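Local coordinates for START domain-containing protein 10 (Homo sapiens, PDB 6SER) that transfers phosphatidylcholine and phosphatidylethanolamine between membranes, preferring species with a palmitoyl or stearoyl sn-1 chain and an unsaturated sn-2 chain, at residues L45-R49 with A50-V54; A208-A211 with M212-Y216. All coordinates share one frame; numbering follows the deposited sequence.

Interaction 1: residues L45-R49 with A50-V54; sequences LTYSR and AGVSV
Leu45 lays its CD2 methyl beside the carbonyl of Val54, 3.4 Å from Val54 O, and also against Ser53 CB; CG stands anti to the backbone N (chi1 -164°), which swings the isobutyl group back toward the second strand. Thr46 N donates to that same Val54 O at 2.8 Å, and Tyr47 N adds a weak bond of 3.4 Å, so one carbonyl serves two successive amides. This is a classic beta bulge, set in the antiparallel hairpin formed by strands 43-49 and 52-57 of the START domain. Past the bulge the pairing is regular, and Val54 N returns a bond to Tyr47 O. The Tyr47 side chain runs along the neighbouring strand: its CB packs on Val54 CB at 4.0 Å, while the ring presents its edge to Val52 O, 3.4 Å from CE1. Ser48 sits opposite Ser53 as a non-hydrogen-bonded pair on the other face, its CA 3.2 Å from Val52 O in a CA-H...O contact. Arg49 closes the ladder, with Arg49 N bonded to Val52 O at 3.0 Å and Val52 N to Arg49 O at 3.3 Å, around a type I' turn that places Ala50 and Gly51 at positive phi.

Interaction 2: residues A208-A211 with M212-Y216; sequences APKA and MKKMY
Met212 N donates to Ala208 O at 3.0 Å, the first of four successive i to i+4 bonds in the long C-terminal helix 197-227 of the START domain, the helix that packs across the curved sheet in the helix-grip fold. Lys213 N to Pro209 O, Lys214 N to Lys210 O and Met215 N to Ala211 O follow, each near 3.1 Å. On the outer side Lys210 and Lys214 cross obliquely, with Lys210 CE 3.2 Å from Lys214 NZ; the like charges, Lys210 NZ and Lys214 NZ, are 3.6 Å apart and probably disfavour each other. CG of Met212 lies beside the backbone N, anti to the carbonyl carbon (chi1 -65°), and so comes within 3.4 Å of Ala208 O before the chain bends away. The helix is kinked where neither Pro209 N, which carries no hydrogen, nor Lys210 N bonds to the preceding turn. Further out, the Met212 side chain packs on Cys70, Met72, Ile183 and Tyr185 of the sheet, and Met215 touches Ile183 and also Leu82 and Leu86 of helix 79-87. Tyr216 OH is hydrogen-bonded to Asp76 OD2, and Lys213 lays its NZ over one face of the Tyr216 ring, 3.7 Å above the plane and offset toward the rim.

Interactions 1 and 2 meet where the helix lies over the hairpin, their centres about 12 Å apart. Pro209 provides most of the junction: its CB lies 3.7 Å from Val52 CG1 and 3.8 Å from Tyr47 CE1, and its CD 3.9 Å from Val54 CG2, so the face of the hairpin bearing Tyr47, Val52 and Val54 is the one turned to the helix. Interaction 1 is an inter-strand ladder at the periphery, mostly exposed apart from Val52 to Val54. Interaction 2 is an intrahelical ladder nearer the chain centre, with buried methionines on the sheet side and Lys210 and Lys214 on the outer side. Cys70 and Met72 of strand 68-74 touch both, by way of Val52 and Met212.

Interaction 1: residues L45-R49 with A50-V54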
ATOM      1  N   LEU A  45      19.994   6.953   2.326  1.00 45.23           N
ATOM      2  CA  LEU A  45      20.066   5.793   1.457  1.00 45.67           C
ATOM      3  C   LEU A  45      20.626   4.605   2.227  1.00 42.18           C
ATOM      4  O   LEU A  45      21.581   4.734   2.996  1.00 48.12           O
ATOM      5  CB  LEU A  45      20.931   6.109   0.236  1.00 42.85           C
ATOM      6  CG  LEU A  45      20.886   5.208  -1.004  1.00 52.95           C
ATOM      7  CD1 LEU A  45      21.696   3.929  -0.823  1.00 51.53           C
ATOM      8  CD2 LEU A  45      19.447   4.893  -1.409  1.00 43.76           C
ATOM      9  N   THR A  46      20.030   3.444   2.001  1.00 39.66           N
ATOM     10  CA  THR A  46      20.339   2.204   2.699  1.00 41.34           C
ATOM     11  C   THR A  46      20.693   1.066   1.753  1.00 43.65           C
ATOM     12  O   THR A  46      21.419   0.148   2.144  1.00 47.47           O
ATOM     13  CB  THR A  46      19.131   1.808   3.579  1.00 48.17           C
ATOM     14  OG1 THR A  46      19.221   2.480   4.846  1.00 49.12           O
ATOM     15  CG2 THR A  46      19.021   0.306   3.784  1.00 52.30           C
ATOM     16  N   TYR A  47      20.222   1.126   0.509  1.00 43.13           N
ATOM     17  CA  TYR A  47      20.443   0.097  -0.493  1.00 35.13           C
ATOM     18  C   TYR A  47      20.289   0.754  -1.858  1.00 48.65           C
ATOM     19  O   TYR A  47      19.558   1.738  -2.003  1.00 46.97           O
ATOM     20  CB  TYR A  47      19.457  -1.067  -0.296  1.00 44.73           C
ATOM     21  CG  TYR A  47      19.463  -2.132  -1.373  1.00 50.12           C
ATOM     22  CD1 TYR A  47      18.755  -1.957  -2.557  1.00 47.70           C
ATOM     23  CD2 TYR A  47      20.144  -3.330  -1.191  1.00 54.11           C
ATOM     24  CE1 TYR A  47      18.745  -2.928  -3.540  1.00 53.88           C
ATOM     25  CE2 TYR A  47      20.134  -4.314  -2.171  1.00 51.62           C
ATOM     26  CZ  TYR A  47      19.433  -4.106  -3.342  1.00 54.15           C
ATOM     27  OH  TYR A  47      19.420  -5.070  -4.329  1.00 64.00           O
ATOM     28  N   SER A  48      20.999   0.217  -2.852  1.00 52.87           N
ATOM     29  CA  SER A  48      20.939   0.742  -4.214  1.00 49.70           C
ATOM     30  C   SER A  48      21.646  -0.195  -5.186  1.00 58.27           C
ATOM     31  O   SER A  48      22.871  -0.139  -5.335  1.00 63.59           O
ATOM     32  CB  SER A  48      21.564   2.135  -4.295  1.00 56.72           C
ATOM     33  OG  SER A  48      21.459   2.665  -5.605  1.00 54.61           O
ATOM     34  N   ARG A  49      20.880  -1.051  -5.855  1.00 53.81           N
ATOM     35  CA  ARG A  49      21.440  -2.037  -6.768  1.00 58.01           C
ATOM     36  C   ARG A  49      20.397  -2.365  -7.823  1.00 65.89           C
ATOM     37  O   ARG A  49      19.261  -2.707  -7.485  1.00 67.81           O
ATOM     38  CB  ARG A  49      21.863  -3.309  -6.015  1.00 64.84           C
ATOM     39  CG  ARG A  49      22.327  -4.462  -6.906  1.00 76.38           C
ATOM     40  CD  ARG A  49      22.796  -5.662  -6.083  1.00 75.58           C
ATOM     41  NE  ARG A  49      23.276  -6.761  -6.925  1.00 94.27           N
ATOM     42  CZ  ARG A  49      22.597  -7.878  -7.177  1.00 98.15           C
ATOM     43  NH1 ARG A  49      23.124  -8.814  -7.956  1.00 85.52           N
ATOM     44  NH2 ARG A  49      21.393  -8.068  -6.648  1.00 90.67           N
ATOM     45  N   ALA A  50      20.784  -2.248  -9.092  1.00 68.89           N
ATOM     46  CA  ALA A  50      19.942  -2.672 -10.209  1.00 69.28           C
ATOM     47  C   ALA A  50      18.613  -1.916 -10.222  1.00 70.86           C
ATOM     48  O   ALA A  50      17.534  -2.511 -10.298  1.00 67.06           O
ATOM     49  CB  ALA A  50      19.713  -4.187 -10.176  1.00 67.47           C
ATOM     50  N   GLY A  51      18.701  -0.588 -10.136  1.00 59.86           N
ATOM     51  CA  GLY A  51      17.540   0.273 -10.227  1.00 57.74           C
ATOM     52  C   GLY A  51      16.628   0.310  -9.014  1.00 56.27           C
ATOM     53  O   GLY A  51      15.652   1.069  -9.024  1.00 52.78           O
ATOM     54  N   VAL A  52      16.896  -0.477  -7.975  1.00 49.68           N
ATOM     55  CA  VAL A  52      16.105  -0.468  -6.749  1.00 46.99           C
ATOM     56  C   VAL A  52      16.918   0.202  -5.652  1.00 50.19           C
ATOM     57  O   VAL A  52      18.064  -0.192  -5.397  1.00 47.47           O
ATOM     58  CB  VAL A  52      15.699  -1.889  -6.323  1.00 39.34           C
ATOM     59  CG1 VAL A  52      14.903  -1.838  -5.029  1.00 38.99           C
ATOM     60  CG2 VAL A  52      14.902  -2.570  -7.417  1.00 49.40           C
ATOM     61  N   SER A  53      16.325   1.200  -4.993  1.00 40.42           N
ATOM     62  CA  SER A  53      16.948   1.844  -3.842  1.00 44.11           C
ATOM     63  C   SER A  53      15.972   1.907  -2.674  1.00 45.53           C
ATOM     64  O   SER A  53      14.754   2.003  -2.858  1.00 42.69           O
ATOM     65  CB  SER A  53      17.447   3.253  -4.177  1.00 42.55           C
ATOM     66  OG  SER A  53      16.642   3.847  -5.174  1.00 61.69           O
ATOM     67  N   VAL A  54      16.531   1.858  -1.465  1.00 33.64           N
ATOM     68  CA  VAL A  54      15.777   1.898  -0.216  1.00 37.00           C
ATOM     69  C   VAL A  54      16.309   3.048   0.635  1.00 38.82           C
ATOM     70  O   VAL A  54      17.524   3.172   0.831  1.00 38.22           O
ATOM     71  CB  VAL A  54      15.871   0.561   0.546  1.00 33.81           C
ATOM     72  CG1 VAL A  54      15.063   0.608   1.848  1.00 32.50           C
ATOM     73  CG2 VAL A  54      15.404  -0.582  -0.332  1.00 29.91           C
TER

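Interaction 2: residues A208-A211 with M212-Y216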
ATOM      1  N   ALA A 208      12.506  -5.290   1.409  1.00 43.99           N
ATOM      2  CA  ALA A 208      11.850  -4.356   0.499  1.00 51.37           C
ATOM      3  C   ALA A 208      12.285  -4.528  -0.950  1.00 48.65           C
ATOM      4  O   ALA A 208      11.404  -4.644  -1.818  1.00 44.63           O
ATOM      5  CB  ALA A 208      12.072  -2.919   0.989  1.00 47.21           C
ATOM      6  N   PRO A 209      13.582  -4.554  -1.290  1.00 52.14           N
ATOM      7  CA  PRO A 209      13.942  -4.733  -2.706  1.00 43.12           C
ATOM      8  C   PRO A 209      13.411  -6.023  -3.298  1.00 51.62           C
ATOM      9  O   PRO A 209      13.052  -6.050  -4.481  1.00 45.47           O
ATOM     10  CB  PRO A 209      15.481  -4.706  -2.689  1.00 47.23           C
ATOM     11  CG  PRO A 209      15.858  -5.005  -1.283  1.00 49.41           C
ATOM     12  CD  PRO A 209      14.784  -4.401  -0.445  1.00 39.29           C
ATOM     13  N   LYS A 210      13.327  -7.093  -2.507  1.00 46.15           N
ATOM     14  CA  LYS A 210      12.820  -8.350  -3.041  1.00 47.68           C
ATOM     15  C   LYS A 210      11.327  -8.270  -3.324  1.00 44.94           C
ATOM     16  O   LYS A 210      10.845  -8.811  -4.325  1.00 47.59           O
ATOM     17  CB  LYS A 210      13.112  -9.489  -2.068  1.00 52.59           C
ATOM     18  CG  LYS A 210      12.873 -10.857  -2.670  1.00 65.60           C
ATOM     19  CD  LYS A 210      12.278 -11.815  -1.657  1.00 77.22           C
ATOM     20  CE  LYS A 210      12.008 -13.167  -2.294  1.00 74.40           C
ATOM     21  NZ  LYS A 210      11.158 -14.034  -1.435  1.00 71.38           N
ATOM     22  N   ALA A 211      10.580  -7.606  -2.447  1.00 46.49           N
ATOM     23  CA  ALA A 211       9.143  -7.470  -2.648  1.00 43.43           C
ATOM     24  C   ALA A 211       8.835  -6.616  -3.873  1.00 47.90           C
ATOM     25  O   ALA A 211       7.880  -6.891  -4.606  1.00 37.77           O
ATOM     26  CB  ALA A 211       8.511  -6.873  -1.395  1.00 36.67           C
ATOM     27  N   MET A 212       9.639  -5.575  -4.111  1.00 41.40           N
ATOM     28  CA  MET A 212       9.408  -4.712  -5.262  1.00 40.19           C
ATOM     29  C   MET A 212       9.685  -5.444  -6.566  1.00 45.20           C
ATOM     30  O   MET A 212       8.972  -5.245  -7.558  1.00 43.46           O
ATOM     31  CB  MET A 212      10.280  -3.462  -5.169  1.00 46.13           C
ATOM     32  CG  MET A 212       9.937  -2.552  -3.999  1.00 53.21           C
ATOM     33  SD  MET A 212       8.435  -1.597  -4.290  1.00 66.73           S
ATOM     34  CE  MET A 212       8.985  -0.501  -5.598  1.00 45.17           C
ATOM     35  N   LYS A 213      10.728  -6.279  -6.595  1.00 39.73           N
ATOM     36  CA  LYS A 213      11.038  -6.990  -7.829  1.00 47.03           C
ATOM     37  C   LYS A 213      10.025  -8.092  -8.101  1.00 37.46           C
ATOM     38  O   LYS A 213       9.741  -8.391  -9.265  1.00 40.71           O
ATOM     39  CB  LYS A 213      12.463  -7.546  -7.788  1.00 49.00           C
ATOM     40  CG  LYS A 213      13.509  -6.587  -8.391  1.00 58.94           C
ATOM     41  CD  LYS A 213      13.107  -6.158  -9.815  1.00 60.44           C
ATOM     42  CE  LYS A 213      14.071  -5.148 -10.440  1.00 55.93           C
ATOM     43  NZ  LYS A 213      13.593  -4.650 -11.772  1.00 57.00           N
ATOM     44  N   LYS A 214       9.458  -8.696  -7.050  1.00 37.73           N
ATOM     45  CA  LYS A 214       8.345  -9.616  -7.258  1.00 42.12           C
ATOM     46  C   LYS A 214       7.163  -8.897  -7.901  1.00 37.56           C
ATOM     47  O   LYS A 214       6.562  -9.401  -8.858  1.00 37.08           O
ATOM     48  CB  LYS A 214       7.940 -10.264  -5.935  1.00 41.10           C
ATOM     49  CG  LYS A 214       8.541 -11.642  -5.731  1.00 57.47           C
ATOM     50  CD  LYS A 214       8.449 -12.105  -4.284  1.00 65.52           C
ATOM     51  CE  LYS A 214       8.896 -13.557  -4.149  1.00 77.11           C
ATOM     52  NZ  LYS A 214      10.183 -13.822  -4.867  1.00 73.67           N
ATOM     53  N   MET A 215       6.843  -7.700  -7.412  1.00 31.87           N
ATOM     54  CA  MET A 215       5.806  -6.897  -8.045  1.00 40.27           C
ATOM     55  C   MET A 215       6.157  -6.580  -9.493  1.00 38.82           C
ATOM     56  O   MET A 215       5.286  -6.605 -10.370  1.00 37.76           O
ATOM     57  CB  MET A 215       5.590  -5.606  -7.261  1.00 38.77           C
ATOM     58  CG  MET A 215       4.515  -4.719  -7.866  1.00 46.24           C
ATOM     59  SD  MET A 215       4.484  -3.061  -7.170  1.00 61.03           S
ATOM     60  CE  MET A 215       4.356  -3.419  -5.424  1.00 56.19           C
ATOM     61  N   TYR A 216       7.426  -6.271  -9.765  1.00 36.85           N
ATOM     62  CA  TYR A 216       7.818  -5.954 -11.133  1.00 41.14           C
ATOM     63  C   TYR A 216       7.594  -7.147 -12.056  1.00 41.60           C
ATOM     64  O   TYR A 216       7.060  -6.998 -13.162  1.00 35.50           O
ATOM     65  CB  TYR A 216       9.275  -5.502 -11.183  1.00 38.21           C
ATOM     66  CG  TYR A 216       9.839  -5.529 -12.583  1.00 41.91           C
ATOM     67  CD1 TYR A 216       9.542  -4.516 -13.494  1.00 38.20           C
ATOM     68  CD2 TYR A 216      10.655  -6.574 -13.007  1.00 44.36           C
ATOM     69  CE1 TYR A 216      10.047  -4.536 -14.785  1.00 42.32           C
ATOM     70  CE2 TYR A 216      11.165  -6.602 -14.298  1.00 49.20           C
ATOM     71  CZ  TYR A 216      10.859  -5.578 -15.180  1.00 51.47           C
ATOM     72  OH  TYR A 216      11.361  -5.596 -16.464  1.00 55.35           O
TER